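Local coordinates for protein ebony (Drosophila melanogaster, PDB 6DYM) that forms the C-terminal condensation domain of a nonribosomal peptide synthetase, probably joining carrier-bound beta-alanine to amines such as dopamine or histamine, at residues 9-14 against 52-56; 22-26 against 39-45; 61-65 against 142-147; 76-82 against 119-125; 183-187 against 197-202. All coordinates share one frame; numbering follows the deposited sequence.

Contact 1 of 5, residues 9-14 against 52-56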
# COMPACT_ATOMS: atom_id res chain seq x y z
N LEU A 9 7.05 5.88 12.56
CA LEU A 9 5.68 6.18 12.93
C LEU A 9 5.54 6.30 14.44
O LEU A 9 6.04 5.46 15.20
CB LEU A 9 4.76 5.07 12.40
CG LEU A 9 3.32 5.43 12.04
CD1 LEU A 9 3.29 6.44 10.91
CD2 LEU A 9 2.57 4.17 11.67
N ARG A 10 4.85 7.35 14.89
CA ARG A 10 4.55 7.58 16.29
C ARG A 10 3.05 7.54 16.51
O ARG A 10 2.26 7.70 15.57
CB ARG A 10 5.10 8.92 16.79
CG ARG A 10 6.60 9.02 16.83
CD ARG A 10 7.03 10.38 17.38
NE ARG A 10 8.11 10.97 16.60
CZ ARG A 10 8.02 12.13 15.95
NH1 ARG A 10 6.89 12.83 15.98
NH2 ARG A 10 9.06 12.59 15.27
N LEU A 11 2.65 7.35 17.77
CA LEU A 11 1.23 7.25 18.09
C LEU A 11 0.48 8.52 17.71
O LEU A 11 -0.66 8.46 17.23
CB LEU A 11 1.04 6.94 19.58
CG LEU A 11 1.19 5.48 20.00
CD1 LEU A 11 0.76 5.30 21.46
CD2 LEU A 11 0.38 4.55 19.11
N GLU A 12 1.10 9.68 17.90
CA GLU A 12 0.45 10.96 17.65
C GLU A 12 0.35 11.32 16.18
O GLU A 12 -0.20 12.38 15.85
CB GLU A 12 1.18 12.06 18.42
CG GLU A 12 2.47 12.53 17.76
CD GLU A 12 3.70 11.99 18.48
OE1 GLU A 12 3.57 10.96 19.18
OE2 GLU A 12 4.78 12.60 18.34
N HIS A 13 0.86 10.48 15.27
CA HIS A 13 0.77 10.72 13.84
C HIS A 13 -0.56 10.27 13.24
O HIS A 13 -0.73 10.37 12.02
CB HIS A 13 1.90 9.98 13.11
CG HIS A 13 3.25 10.61 13.29
ND1 HIS A 13 4.41 9.86 13.37
CD2 HIS A 13 3.63 11.91 13.39
CE1 HIS A 13 5.44 10.67 13.52
NE2 HIS A 13 5.00 11.92 13.53
N ARG A 14 -1.49 9.79 14.07
CA ARG A 14 -2.65 9.05 13.57
C ARG A 14 -3.51 9.91 12.64
O ARG A 14 -3.86 9.49 11.53
CB ARG A 14 -3.48 8.52 14.74
CG ARG A 14 -4.53 7.49 14.35
CD ARG A 14 -5.43 7.17 15.54
NE ARG A 14 -5.91 8.39 16.16
CZ ARG A 14 -7.00 9.06 15.77
NH1 ARG A 14 -7.73 8.61 14.76
NH2 ARG A 14 -7.35 10.17 16.39
N TRP A 52 -4.08 0.89 14.34
CA TRP A 52 -3.09 1.95 14.52
C TRP A 52 -2.03 1.58 15.56
O TRP A 52 -0.84 1.78 15.33
CB TRP A 52 -3.78 3.26 14.92
CG TRP A 52 -2.76 4.33 15.11
CD1 TRP A 52 -2.36 4.88 16.29
CD2 TRP A 52 -1.97 4.94 14.09
NE1 TRP A 52 -1.38 5.81 16.07
CE2 TRP A 52 -1.12 5.87 14.72
CE3 TRP A 52 -1.90 4.80 12.70
CZ2 TRP A 52 -0.21 6.65 14.01
CZ3 TRP A 52 -1.00 5.58 12.00
CH2 TRP A 52 -0.18 6.50 12.65
N ASN A 53 -2.46 1.06 16.71
CA ASN A 53 -1.49 0.78 17.77
C ASN A 53 -0.50 -0.30 17.35
O ASN A 53 0.71 -0.14 17.51
CB ASN A 53 -2.23 0.38 19.06
CG ASN A 53 -2.98 1.54 19.68
OD1 ASN A 53 -4.21 1.54 19.73
ND2 ASN A 53 -2.25 2.53 20.17
N VAL A 54 -1.01 -1.40 16.77
CA VAL A 54 -0.13 -2.46 16.27
C VAL A 54 0.79 -1.92 15.17
O VAL A 54 1.97 -2.27 15.11
CB VAL A 54 -0.97 -3.64 15.77
CG1 VAL A 54 -0.07 -4.74 15.21
CG2 VAL A 54 -1.86 -4.16 16.88
N LEU A 55 0.25 -1.06 14.30
CA LEU A 55 1.06 -0.49 13.23
C LEU A 55 2.26 0.27 13.78
O LEU A 55 3.38 0.11 13.29
CB LEU A 55 0.18 0.43 12.37
CG LEU A 55 0.69 0.90 11.01
CD1 LEU A 55 0.97 -0.28 10.09
CD2 LEU A 55 -0.34 1.83 10.39
N VAL A 56 2.04 1.09 14.81
CA VAL A 56 3.15 1.85 15.39
C VAL A 56 4.11 0.92 16.13
O VAL A 56 5.33 1.10 16.07
CB VAL A 56 2.60 2.95 16.32
CG1 VAL A 56 3.73 3.62 17.09
CG2 VAL A 56 1.83 3.98 15.51
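Residues 9-14, with a 3-10 turn at 11-13, pass beside helix 41-58, bringing Leu9 closest to Val56 at one end and Arg14 to Trp52 at the other. Trp52 carries most of the contact, its indole reaching across to the loop with CG anti to the backbone N (chi1 180°). Trp52 NE1 donates to Leu11 O over 3.0 Å, a bent bond whose N-H points well off the oxygen (137°). Arg10 O comes to the same edge, 3.1 Å from Trp52 CZ2. Arg14 lays its aliphatic chain over one face of Trp52, CG 3.6 Å from the centroid of its five-membered ring, while Arg14 NH1 goes on to Asn49. Val56 CG2 lies over the opposite face, toward the rim. Leu9 CG is 3.7 Å from Trp52 CH2, and Leu9 CD2 is 3.8 Å from Leu55 CG. Leu11 CD2 reaches Asn53 ND2 from the exposed flank. The buried indole N-H is thus satisfied by a backbone carbonyl, and hydrocarbon on both faces with carbonyl oxygens at the rim probably limits the ring's rotation.

Contact 2 of 5, residues 22-26 against 39-45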
# COMPACT_ATOMS: atom_id res chain seq x y z
N VAL A 22 -6.74 8.83 3.46
CA VAL A 22 -8.11 9.07 2.98
C VAL A 22 -8.08 9.89 1.70
O VAL A 22 -8.75 9.56 0.71
CB VAL A 22 -8.95 9.76 4.07
CG1 VAL A 22 -10.24 10.32 3.49
CG2 VAL A 22 -9.25 8.78 5.20
N ALA A 23 -7.29 10.97 1.69
CA ALA A 23 -7.19 11.79 0.49
C ALA A 23 -6.57 11.02 -0.67
O ALA A 23 -7.01 11.15 -1.82
CB ALA A 23 -6.37 13.05 0.78
N SER A 24 -5.55 10.20 -0.38
CA SER A 24 -4.83 9.52 -1.45
C SER A 24 -5.66 8.40 -2.07
O SER A 24 -5.49 8.09 -3.26
CB SER A 24 -3.50 8.97 -0.92
OG SER A 24 -3.04 7.88 -1.71
N PHE A 25 -6.55 7.77 -1.30
CA PHE A 25 -7.31 6.64 -1.80
C PHE A 25 -8.73 7.01 -2.22
O PHE A 25 -9.13 6.70 -3.35
CB PHE A 25 -7.37 5.51 -0.76
CG PHE A 25 -6.03 4.89 -0.44
CD1 PHE A 25 -4.90 5.21 -1.18
CD2 PHE A 25 -5.90 3.98 0.59
CE1 PHE A 25 -3.66 4.65 -0.89
CE2 PHE A 25 -4.67 3.41 0.89
CZ PHE A 25 -3.55 3.74 0.15
N TYR A 26 -9.48 7.67 -1.35
CA TYR A 26 -10.91 7.88 -1.57
C TYR A 26 -11.17 8.54 -2.92
O TYR A 26 -10.62 9.61 -3.21
CB TYR A 26 -11.51 8.73 -0.45
CG TYR A 26 -12.94 9.13 -0.70
CD1 TYR A 26 -13.98 8.24 -0.48
CD2 TYR A 26 -13.25 10.40 -1.17
CE1 TYR A 26 -15.29 8.60 -0.71
CE2 TYR A 26 -14.56 10.77 -1.41
CZ TYR A 26 -15.58 9.87 -1.18
OH TYR A 26 -16.88 10.23 -1.41
N VAL A 39 -18.85 3.37 -1.07
CA VAL A 39 -17.54 3.48 -0.46
C VAL A 39 -17.43 4.87 0.16
O VAL A 39 -17.65 5.88 -0.52
CB VAL A 39 -16.40 3.19 -1.46
CG1 VAL A 39 -16.46 4.13 -2.67
CG2 VAL A 39 -15.05 3.28 -0.76
N LEU A 40 -17.13 4.92 1.46
CA LEU A 40 -17.06 6.16 2.21
C LEU A 40 -15.65 6.37 2.74
O LEU A 40 -14.87 5.42 2.88
CB LEU A 40 -18.05 6.15 3.39
CG LEU A 40 -19.41 5.48 3.15
CD1 LEU A 40 -20.21 5.42 4.43
CD2 LEU A 40 -20.18 6.21 2.06
N ARG A 41 -15.32 7.63 3.02
CA ARG A 41 -14.01 7.95 3.58
C ARG A 41 -13.77 7.21 4.88
O ARG A 41 -12.65 6.76 5.15
CB ARG A 41 -13.89 9.46 3.82
CG ARG A 41 -14.13 10.32 2.60
CD ARG A 41 -14.28 11.77 3.03
NE ARG A 41 -14.97 12.58 2.02
CZ ARG A 41 -14.34 13.32 1.12
NH1 ARG A 41 -13.01 13.35 1.09
NH2 ARG A 41 -15.04 14.03 0.24
N THR A 42 -14.81 7.06 5.71
CA THR A 42 -14.64 6.40 6.99
C THR A 42 -14.30 4.92 6.84
O THR A 42 -13.79 4.32 7.79
CB THR A 42 -15.90 6.56 7.85
OG1 THR A 42 -17.00 5.88 7.23
CG2 THR A 42 -16.24 8.03 8.03
N ASP A 43 -14.55 4.33 5.67
CA ASP A 43 -14.14 2.94 5.46
C ASP A 43 -12.63 2.80 5.56
O ASP A 43 -12.13 1.81 6.10
CB ASP A 43 -14.64 2.45 4.10
CG ASP A 43 -16.16 2.53 3.97
OD1 ASP A 43 -16.86 2.25 4.96
OD2 ASP A 43 -16.65 2.87 2.87
N TYR A 44 -11.89 3.79 5.07
CA TYR A 44 -10.43 3.75 5.19
C TYR A 44 -9.98 4.09 6.60
O TYR A 44 -9.13 3.39 7.17
CB TYR A 44 -9.80 4.71 4.18
CG TYR A 44 -10.12 4.42 2.74
CD1 TYR A 44 -9.48 3.39 2.05
CD2 TYR A 44 -11.07 5.18 2.05
CE1 TYR A 44 -9.78 3.13 0.72
CE2 TYR A 44 -11.37 4.92 0.73
CZ TYR A 44 -10.72 3.90 0.07
OH TYR A 44 -11.03 3.65 -1.25
N SER A 45 -10.54 5.15 7.19
CA SER A 45 -10.10 5.56 8.52
C SER A 45 -10.47 4.54 9.58
O SER A 45 -9.73 4.37 10.56
CB SER A 45 -10.67 6.94 8.86
OG SER A 45 -12.09 6.92 8.88
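Over the centre of one Tyr26 face sits Arg41 CG, 3.6 Å from the ring centroid; Val39 O and Tyr44 CE2 lie at the ring's edge. The Arg41 guanidinium extends past the rim, Tyr26 CE2 facing the middle of its plane at 3.6 Å from Arg41 CZ, with the two planes 32° apart. Tyr44 offers a face to Phe25, whose CB stands 4.0 Å from the Tyr44 centroid; the Phe25 ring then turns its edge to that face in an offset edge-to-face pair, with planes at 64°. Tyr26 CG is anti to the backbone N (chi1 173°), which swings the ring off the helix end and under Arg41. Val22 CG1 closes the flank at 3.8 Å from Arg41 CB. Tyr44 OH is hydrogen-bonded to Glu32 OE2 of the intervening loop. The pairing joins the end of helix 14-25 to the start of helix 41-58, consistent with the first two helices of a GNAT-like fold; in GNAT acetyltransferases this region often borders the acceptor site.

Contact 3 of 5, residues 61-65 against 142-147; sequences SFVVY and FMEHEV
Phe62 and Val64 of strand 62-66 meet helix 133-153 in what is probably one of the sheet-against-helix layers of a GNAT-like fold. The two axes approach to 10.1 Å and run closer to antiparallel than to perpendicular, at 140°, so Val64 reaches the earlier residues of 142-147 and Phe62 the later ones. Val64 wedges its two methyls into the helix surface: Val64 CG2 touches Met143 CG at 3.6 Å, and Val64 CG1 rests 3.8 Å from Phe142 CD2, meeting that ring obliquely. Phe62 takes the crowded first torsion, with CG between backbone N and carbonyl carbon (chi1 59°), and its far rim is directed into the helix. There Phe62 CZ lies 3.6 Å from Glu146 CB, Phe62 CE2 touches Val147 CG2 at 3.8 Å, and Met143 O comes to the ring edge. Glu146 therefore packs through its CB, while the bent chain (chi2 -55°) carries the carboxylate away from Phe62. That carboxylate has polar partners of its own: His145 ND1 donates to Glu146 OE2 over 3.1 Å, in the imidazole plane, and Glu146 OE1 makes a salt bridge with Arg149. Around this apolar seam, Met4 of strand 4-8 touches Val64 and Phe142, Ala76 of strand 71-80 touches Phe62 and Val147, and Met125 of strand 119-127 reaches Met143 and Val147, so the helix spans four strands.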
# COMPACT_ATOMS: atom_id res chain seq x y z
N SER A 61 6.87 1.06 9.80
CA SER A 61 6.28 2.12 9.00
C SER A 61 6.92 3.45 9.34
O SER A 61 7.60 3.60 10.36
CB SER A 61 4.76 2.18 9.22
OG SER A 61 4.18 0.89 9.09
N PHE A 62 6.70 4.44 8.47
CA PHE A 62 7.30 5.75 8.68
C PHE A 62 6.46 6.82 8.00
O PHE A 62 5.60 6.53 7.17
CB PHE A 62 8.76 5.80 8.19
CG PHE A 62 8.93 5.50 6.72
CD1 PHE A 62 8.77 6.49 5.76
CD2 PHE A 62 9.30 4.23 6.30
CE1 PHE A 62 8.95 6.22 4.42
CE2 PHE A 62 9.48 3.95 4.96
CZ PHE A 62 9.30 4.95 4.01
N VAL A 63 6.72 8.07 8.39
CA VAL A 63 6.17 9.24 7.73
C VAL A 63 7.32 10.01 7.09
O VAL A 63 8.49 9.88 7.49
CB VAL A 63 5.37 10.14 8.69
CG1 VAL A 63 4.09 9.45 9.15
CG2 VAL A 63 6.22 10.53 9.90
N VAL A 64 6.99 10.83 6.10
CA VAL A 64 7.98 11.66 5.42
C VAL A 64 7.66 13.12 5.74
O VAL A 64 6.55 13.59 5.47
CB VAL A 64 7.99 11.42 3.90
CG1 VAL A 64 8.96 12.39 3.23
CG2 VAL A 64 8.38 9.99 3.61
N TYR A 65 8.64 13.82 6.30
CA TYR A 65 8.53 15.24 6.60
C TYR A 65 9.14 16.06 5.47
O TYR A 65 10.19 15.71 4.94
CB TYR A 65 9.23 15.57 7.92
CG TYR A 65 8.41 15.29 9.16
CD1 TYR A 65 7.55 16.25 9.69
CD2 TYR A 65 8.50 14.06 9.81
CE1 TYR A 65 6.80 15.99 10.83
CE2 TYR A 65 7.75 13.80 10.95
CZ TYR A 65 6.91 14.77 11.45
OH TYR A 65 6.16 14.51 12.58
N PHE A 142 11.44 8.98 -2.81
CA PHE A 142 12.05 8.99 -1.48
C PHE A 142 11.52 7.84 -0.63
O PHE A 142 12.29 7.14 0.04
CB PHE A 142 11.78 10.34 -0.81
CG PHE A 142 12.45 10.50 0.52
CD1 PHE A 142 13.77 10.92 0.60
CD2 PHE A 142 11.76 10.26 1.70
CE1 PHE A 142 14.39 11.09 1.83
CE2 PHE A 142 12.37 10.42 2.93
CZ PHE A 142 13.69 10.84 3.00
N MET A 143 10.20 7.64 -0.62
CA MET A 143 9.63 6.54 0.16
C MET A 143 10.05 5.19 -0.39
O MET A 143 10.29 4.25 0.37
CB MET A 143 8.12 6.64 0.19
CG MET A 143 7.60 7.92 0.80
SD MET A 143 5.87 7.78 1.20
CE MET A 143 5.10 8.07 -0.39
N GLU A 144 10.12 5.06 -1.71
CA GLU A 144 10.58 3.82 -2.31
C GLU A 144 12.00 3.50 -1.87
O GLU A 144 12.33 2.34 -1.56
CB GLU A 144 10.49 3.94 -3.83
CG GLU A 144 11.02 2.76 -4.60
CD GLU A 144 10.50 1.43 -4.07
OE1 GLU A 144 11.35 0.52 -3.91
OE2 GLU A 144 9.29 1.32 -3.83
N HIS A 145 12.86 4.52 -1.83
CA HIS A 145 14.23 4.35 -1.38
C HIS A 145 14.29 4.00 0.10
O HIS A 145 15.13 3.19 0.51
CB HIS A 145 15.03 5.64 -1.67
CG HIS A 145 16.44 5.63 -1.18
ND1 HIS A 145 16.78 6.00 0.11
CD2 HIS A 145 17.61 5.36 -1.81
CE1 HIS A 145 18.09 5.93 0.25
NE2 HIS A 145 18.62 5.54 -0.90
N GLU A 146 13.43 4.60 0.92
CA GLU A 146 13.48 4.34 2.35
C GLU A 146 12.87 3.00 2.74
O GLU A 146 13.30 2.39 3.72
CB GLU A 146 12.80 5.47 3.12
CG GLU A 146 13.62 6.76 3.16
CD GLU A 146 15.01 6.53 3.73
OE1 GLU A 146 15.11 6.10 4.90
OE2 GLU A 146 16.01 6.77 3.00
N VAL A 147 11.86 2.53 2.01
CA VAL A 147 11.33 1.20 2.29
C VAL A 147 12.41 0.15 2.08
O VAL A 147 12.57 -0.77 2.89
CB VAL A 147 10.08 0.92 1.42
CG1 VAL A 147 9.68 -0.54 1.52
CG2 VAL A 147 8.93 1.81 1.86

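Contact 4 of 5, residues 76-82 against 119-125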
# COMPACT_ATOMS: atom_id res chain seq x y z
N ALA A 76 4.45 5.64 4.52
CA ALA A 76 4.60 4.27 4.04
C ALA A 76 4.28 3.33 5.20
O ALA A 76 5.00 3.32 6.20
CB ALA A 76 6.01 4.02 3.52
N LEU A 77 3.20 2.57 5.07
CA LEU A 77 2.75 1.65 6.10
C LEU A 77 3.13 0.23 5.70
O LEU A 77 2.76 -0.23 4.61
CB LEU A 77 1.24 1.76 6.31
CG LEU A 77 0.72 3.20 6.48
CD1 LEU A 77 -0.76 3.20 6.83
CD2 LEU A 77 1.52 3.93 7.54
N ASN A 78 3.87 -0.46 6.57
CA ASN A 78 4.42 -1.77 6.27
C ASN A 78 4.16 -2.73 7.41
O ASN A 78 4.10 -2.33 8.58
CB ASN A 78 5.93 -1.69 6.02
CG ASN A 78 6.29 -0.66 4.99
OD1 ASN A 78 5.80 -0.72 3.87
ND2 ASN A 78 7.12 0.30 5.37
N PHE A 79 4.01 -4.00 7.06
CA PHE A 79 3.91 -5.10 8.01
C PHE A 79 4.79 -6.25 7.54
O PHE A 79 5.09 -6.38 6.35
CB PHE A 79 2.48 -5.63 8.14
CG PHE A 79 1.61 -4.85 9.08
CD1 PHE A 79 1.92 -4.77 10.43
CD2 PHE A 79 0.46 -4.23 8.63
CE1 PHE A 79 1.12 -4.07 11.29
CE2 PHE A 79 -0.35 -3.52 9.49
CZ PHE A 79 -0.02 -3.45 10.82
N ASP A 80 5.20 -7.08 8.48
CA ASP A 80 5.65 -8.42 8.15
C ASP A 80 4.48 -9.17 7.51
O ASP A 80 3.43 -9.32 8.14
CB ASP A 80 6.14 -9.13 9.40
CG ASP A 80 6.75 -10.50 9.12
OD1 ASP A 80 6.38 -11.15 8.12
OD2 ASP A 80 7.61 -10.94 9.91
N ALA A 81 4.66 -9.61 6.26
CA ALA A 81 3.56 -10.25 5.55
C ALA A 81 3.01 -11.45 6.30
O ALA A 81 1.83 -11.78 6.15
CB ALA A 81 4.02 -10.66 4.15
N ARG A 82 3.83 -12.10 7.12
CA ARG A 82 3.41 -13.27 7.88
C ARG A 82 3.08 -12.94 9.34
O ARG A 82 3.05 -13.85 10.18
CB ARG A 82 4.50 -14.35 7.80
CG ARG A 82 4.88 -14.73 6.37
CD ARG A 82 5.61 -16.06 6.34
NE ARG A 82 6.11 -16.42 5.00
CZ ARG A 82 5.33 -16.85 4.01
NH1 ARG A 82 5.86 -17.17 2.84
NH2 ARG A 82 4.03 -16.98 4.20
N ILE A 119 9.36 -11.48 4.76
CA ILE A 119 8.63 -10.75 3.73
C ILE A 119 8.15 -9.44 4.34
O ILE A 119 7.27 -9.44 5.21
CB ILE A 119 7.46 -11.57 3.18
CG1 ILE A 119 7.93 -12.97 2.79
CG2 ILE A 119 6.85 -10.87 2.00
CD1 ILE A 119 6.81 -13.87 2.32
N LEU A 120 8.71 -8.32 3.87
CA LEU A 120 8.22 -7.00 4.24
C LEU A 120 7.11 -6.61 3.28
O LEU A 120 7.35 -6.42 2.08
CB LEU A 120 9.35 -5.97 4.22
CG LEU A 120 8.89 -4.60 4.71
CD1 LEU A 120 8.50 -4.66 6.19
CD2 LEU A 120 9.96 -3.54 4.47
N HIS A 121 5.89 -6.48 3.80
CA HIS A 121 4.72 -6.18 2.99
C HIS A 121 4.50 -4.67 2.99
O HIS A 121 4.15 -4.09 4.02
CB HIS A 121 3.48 -6.91 3.53
CG HIS A 121 2.26 -6.72 2.68
ND1 HIS A 121 0.98 -6.86 3.18
CD2 HIS A 121 2.12 -6.39 1.38
CE1 HIS A 121 0.11 -6.64 2.21
NE2 HIS A 121 0.78 -6.35 1.11
N SER A 122 4.74 -4.05 1.85
CA SER A 122 4.40 -2.64 1.65
C SER A 122 2.92 -2.58 1.32
O SER A 122 2.52 -2.84 0.19
CB SER A 122 5.25 -2.02 0.54
OG SER A 122 4.89 -0.66 0.34
N PHE A 123 2.09 -2.25 2.31
CA PHE A 123 0.66 -2.41 2.09
C PHE A 123 -0.08 -1.10 1.87
O PHE A 123 -1.13 -1.12 1.23
CB PHE A 123 0.04 -3.22 3.24
CG PHE A 123 -0.32 -2.43 4.46
CD1 PHE A 123 -1.60 -1.95 4.65
CD2 PHE A 123 0.62 -2.21 5.46
CE1 PHE A 123 -1.95 -1.23 5.78
CE2 PHE A 123 0.28 -1.49 6.60
CZ PHE A 123 -1.00 -1.00 6.75
N MET A 124 0.45 0.03 2.33
CA MET A 124 -0.10 1.33 1.97
C MET A 124 1.03 2.34 1.77
O MET A 124 2.01 2.35 2.52
CB MET A 124 -1.09 1.87 3.02
CG MET A 124 -2.34 1.02 3.19
SD MET A 124 -3.71 1.88 4.00
CE MET A 124 -4.91 0.55 4.11
N MET A 125 0.88 3.17 0.75
CA MET A 125 1.75 4.31 0.49
C MET A 125 0.87 5.46 0.04
O MET A 125 -0.01 5.27 -0.81
CB MET A 125 2.80 3.98 -0.58
CG MET A 125 4.16 4.62 -0.35
SD MET A 125 5.41 4.05 -1.52
CE MET A 125 6.45 3.02 -0.49
O HOH W 1 8.12 -12.77 6.80
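Ala76 faces Met125 in a non-hydrogen-bonded antiparallel pair, its CB 4.2 Å from Met125 CE. Next, Leu77 N donates to Met124 O over 2.8 Å, while Leu77 O is gripped by two donors, Phe123 N at 3.1 Å and Met124 N at 3.3 Å: a classic beta bulge that shifts the register by one. The extra residue, Phe123, turns its ring toward the neighbouring strand, CE2 of Phe123 3.4 Å from Leu77 CB. Asn78 sets OD1 against Ser122 CA, and its ND2 goes to Leu60 O. Phe79 exchanges backbone bonds with His121, the one from His121 N to Phe79 O measuring 2.7 Å; the Phe79 ring lies nearly parallel to that of Phe123 (22°) but slid aside, with little overlap. Asp80 OD1 accepts from Arg82 N in an Asx turn, and a water links it to Ile119 N. Ala81 N then binds Ile119 O at 2.8 Å, and Arg82 lays its guanidinium face over Ile119 CD1, anchored beyond by Asp109 and by Arg108 O. A bulge in the strand preceding the long helix, here 119-127 before 133-153, is consistent with a GNAT-like fold; in GNAT acetyltransferases the matching strand usually binds the pantetheine arm of acyl-CoA.

Contact 5 of 5, residues 183-187 against 197-202; sequences FQVNE and FGDAPD
Asn186 holds the tight side of this contact, its one ND2 donating both to Ala200 O (2.9 Å, almost straight) and to Asp202 OD1 (2.8 Å). Ala200 O is met from above its carbonyl plane, Asp202 OD1 from the anti side, tilted somewhat out of the carboxylate plane. A first torsion near 66° sets the amide between backbone N and carbonyl carbon, and Gln184 NE2, donating along a lone pair of Asn186 OD1 at 2.8 Å, fixes its rotation. Beneath, Val185 CG2 packs 3.9 Å from Ala200 CB, while Val185 O lies at the Phe197 ring edge. Waters bridge Val185 O to Phe197 N and Asn186 N to Pro201 O. On the looser side Gln184 NE2 stands 3.5 Å from Asp202 OD1 without a hydrogen bond, and a water that accepts from Gln184 NE2 gives only a weak bond to Asp202 OD2. These bonds hold the type I turn 197-200 against the end of strand 178-184, in the connection to strand 205-212, as in the closing hairpin of GNAT-like folds.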
# COMPACT_ATOMS: atom_id res chain seq x y z
N PHE A 183 -2.39 -9.44 -13.29
CA PHE A 183 -3.77 -9.89 -13.38
C PHE A 183 -4.67 -8.80 -13.92
O PHE A 183 -4.58 -7.63 -13.52
CB PHE A 183 -4.29 -10.36 -12.02
CG PHE A 183 -5.55 -11.18 -12.12
CD1 PHE A 183 -5.50 -12.53 -12.40
CD2 PHE A 183 -6.79 -10.58 -11.95
CE1 PHE A 183 -6.66 -13.28 -12.50
CE2 PHE A 183 -7.96 -11.33 -12.05
CZ PHE A 183 -7.89 -12.67 -12.33
N GLN A 184 -5.56 -9.19 -14.84
CA GLN A 184 -6.57 -8.30 -15.41
C GLN A 184 -7.72 -8.17 -14.42
O GLN A 184 -8.45 -9.13 -14.19
CB GLN A 184 -7.04 -8.85 -16.75
CG GLN A 184 -7.86 -7.90 -17.60
CD GLN A 184 -8.11 -8.47 -18.98
OE1 GLN A 184 -7.17 -8.80 -19.71
NE2 GLN A 184 -9.38 -8.60 -19.35
N VAL A 185 -7.90 -6.97 -13.85
CA VAL A 185 -8.80 -6.83 -12.70
C VAL A 185 -10.26 -7.08 -13.09
O VAL A 185 -11.06 -7.48 -12.24
CB VAL A 185 -8.62 -5.46 -12.02
CG1 VAL A 185 -7.13 -5.17 -11.78
CG2 VAL A 185 -9.27 -4.35 -12.82
N ASN A 186 -10.64 -6.87 -14.35
CA ASN A 186 -12.03 -7.11 -14.72
C ASN A 186 -12.36 -8.58 -14.91
O ASN A 186 -13.51 -8.91 -15.24
CB ASN A 186 -12.43 -6.30 -15.97
CG ASN A 186 -11.70 -6.74 -17.24
OD1 ASN A 186 -11.22 -7.87 -17.36
ND2 ASN A 186 -11.62 -5.83 -18.21
N GLU A 187 -11.40 -9.48 -14.72
CA GLU A 187 -11.66 -10.91 -14.76
C GLU A 187 -11.87 -11.52 -13.37
O GLU A 187 -12.21 -12.70 -13.28
CB GLU A 187 -10.52 -11.64 -15.47
CG GLU A 187 -10.26 -11.14 -16.89
CD GLU A 187 -11.03 -11.90 -17.95
OE1 GLU A 187 -10.58 -11.91 -19.12
OE2 GLU A 187 -12.08 -12.50 -17.62
N PHE A 197 -15.06 -5.59 -10.40
CA PHE A 197 -14.35 -4.64 -11.25
C PHE A 197 -14.60 -4.92 -12.74
O PHE A 197 -13.77 -4.55 -13.58
CB PHE A 197 -12.85 -4.67 -10.95
CG PHE A 197 -12.52 -4.94 -9.51
CD1 PHE A 197 -12.86 -4.02 -8.52
CD2 PHE A 197 -11.87 -6.10 -9.13
CE1 PHE A 197 -12.57 -4.26 -7.18
CE2 PHE A 197 -11.57 -6.35 -7.79
CZ PHE A 197 -11.93 -5.43 -6.82
N GLY A 198 -15.73 -5.55 -13.06
CA GLY A 198 -15.97 -5.99 -14.43
C GLY A 198 -16.08 -4.86 -15.44
O GLY A 198 -15.78 -5.05 -16.62
N ASP A 199 -16.50 -3.68 -14.99
CA ASP A 199 -16.60 -2.52 -15.89
C ASP A 199 -15.25 -1.85 -16.15
O ASP A 199 -15.20 -0.92 -16.96
CB ASP A 199 -17.57 -1.49 -15.31
CG ASP A 199 -19.02 -1.95 -15.35
OD1 ASP A 199 -19.39 -2.69 -16.29
OD2 ASP A 199 -19.79 -1.58 -14.44
N ALA A 200 -14.18 -2.29 -15.50
CA ALA A 200 -12.88 -1.69 -15.74
C ALA A 200 -12.36 -2.07 -17.12
O ALA A 200 -12.68 -3.14 -17.64
CB ALA A 200 -11.88 -2.13 -14.66
N PRO A 201 -11.55 -1.21 -17.75
CA PRO A 201 -10.99 -1.56 -19.06
C PRO A 201 -10.04 -2.74 -18.94
O PRO A 201 -9.49 -3.03 -17.87
CB PRO A 201 -10.25 -0.29 -19.49
CG PRO A 201 -9.97 0.43 -18.21
CD PRO A 201 -11.13 0.13 -17.31
N ASP A 202 -9.85 -3.44 -20.06
CA ASP A 202 -8.94 -4.58 -20.08
C ASP A 202 -7.53 -4.20 -19.66
O ASP A 202 -6.78 -5.06 -19.18
CB ASP A 202 -8.90 -5.20 -21.48
CG ASP A 202 -10.10 -6.08 -21.76
OD1 ASP A 202 -11.07 -6.03 -20.98
OD2 ASP A 202 -10.07 -6.82 -22.76
O HOH W 2 -9.62 -10.21 -22.13
O HOH W 3 -13.85 -7.98 -11.40
O HOH W 4 -9.18 -5.10 -16.16

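From the N terminus, contact 1 closes the loop from the end of strand 4-8 to helix 41-58, and contact 2 nests inside it, joining helix 14-25 to the start of helix 41-58. Contact 3 then ties strand 62-66 to helix 133-153, with contact 4, the pairing of strands 71-80 and 119-127, nested within; strands 62-66 and 71-80 are sheet neighbours, Ser61 OG reaching Asn78 N. Contact 5 follows in series, joining the end of strand 178-184 to the loop before strand 205-212; no loops cross. Leu55 packs on Phe79 and Phe123, linking contact 1 to contact 4; His13 reaches Tyr65 and links contact 1 to contact 3. Phe25 meets Met124 between contacts 2 and 4. Contact 5 touches none of the others.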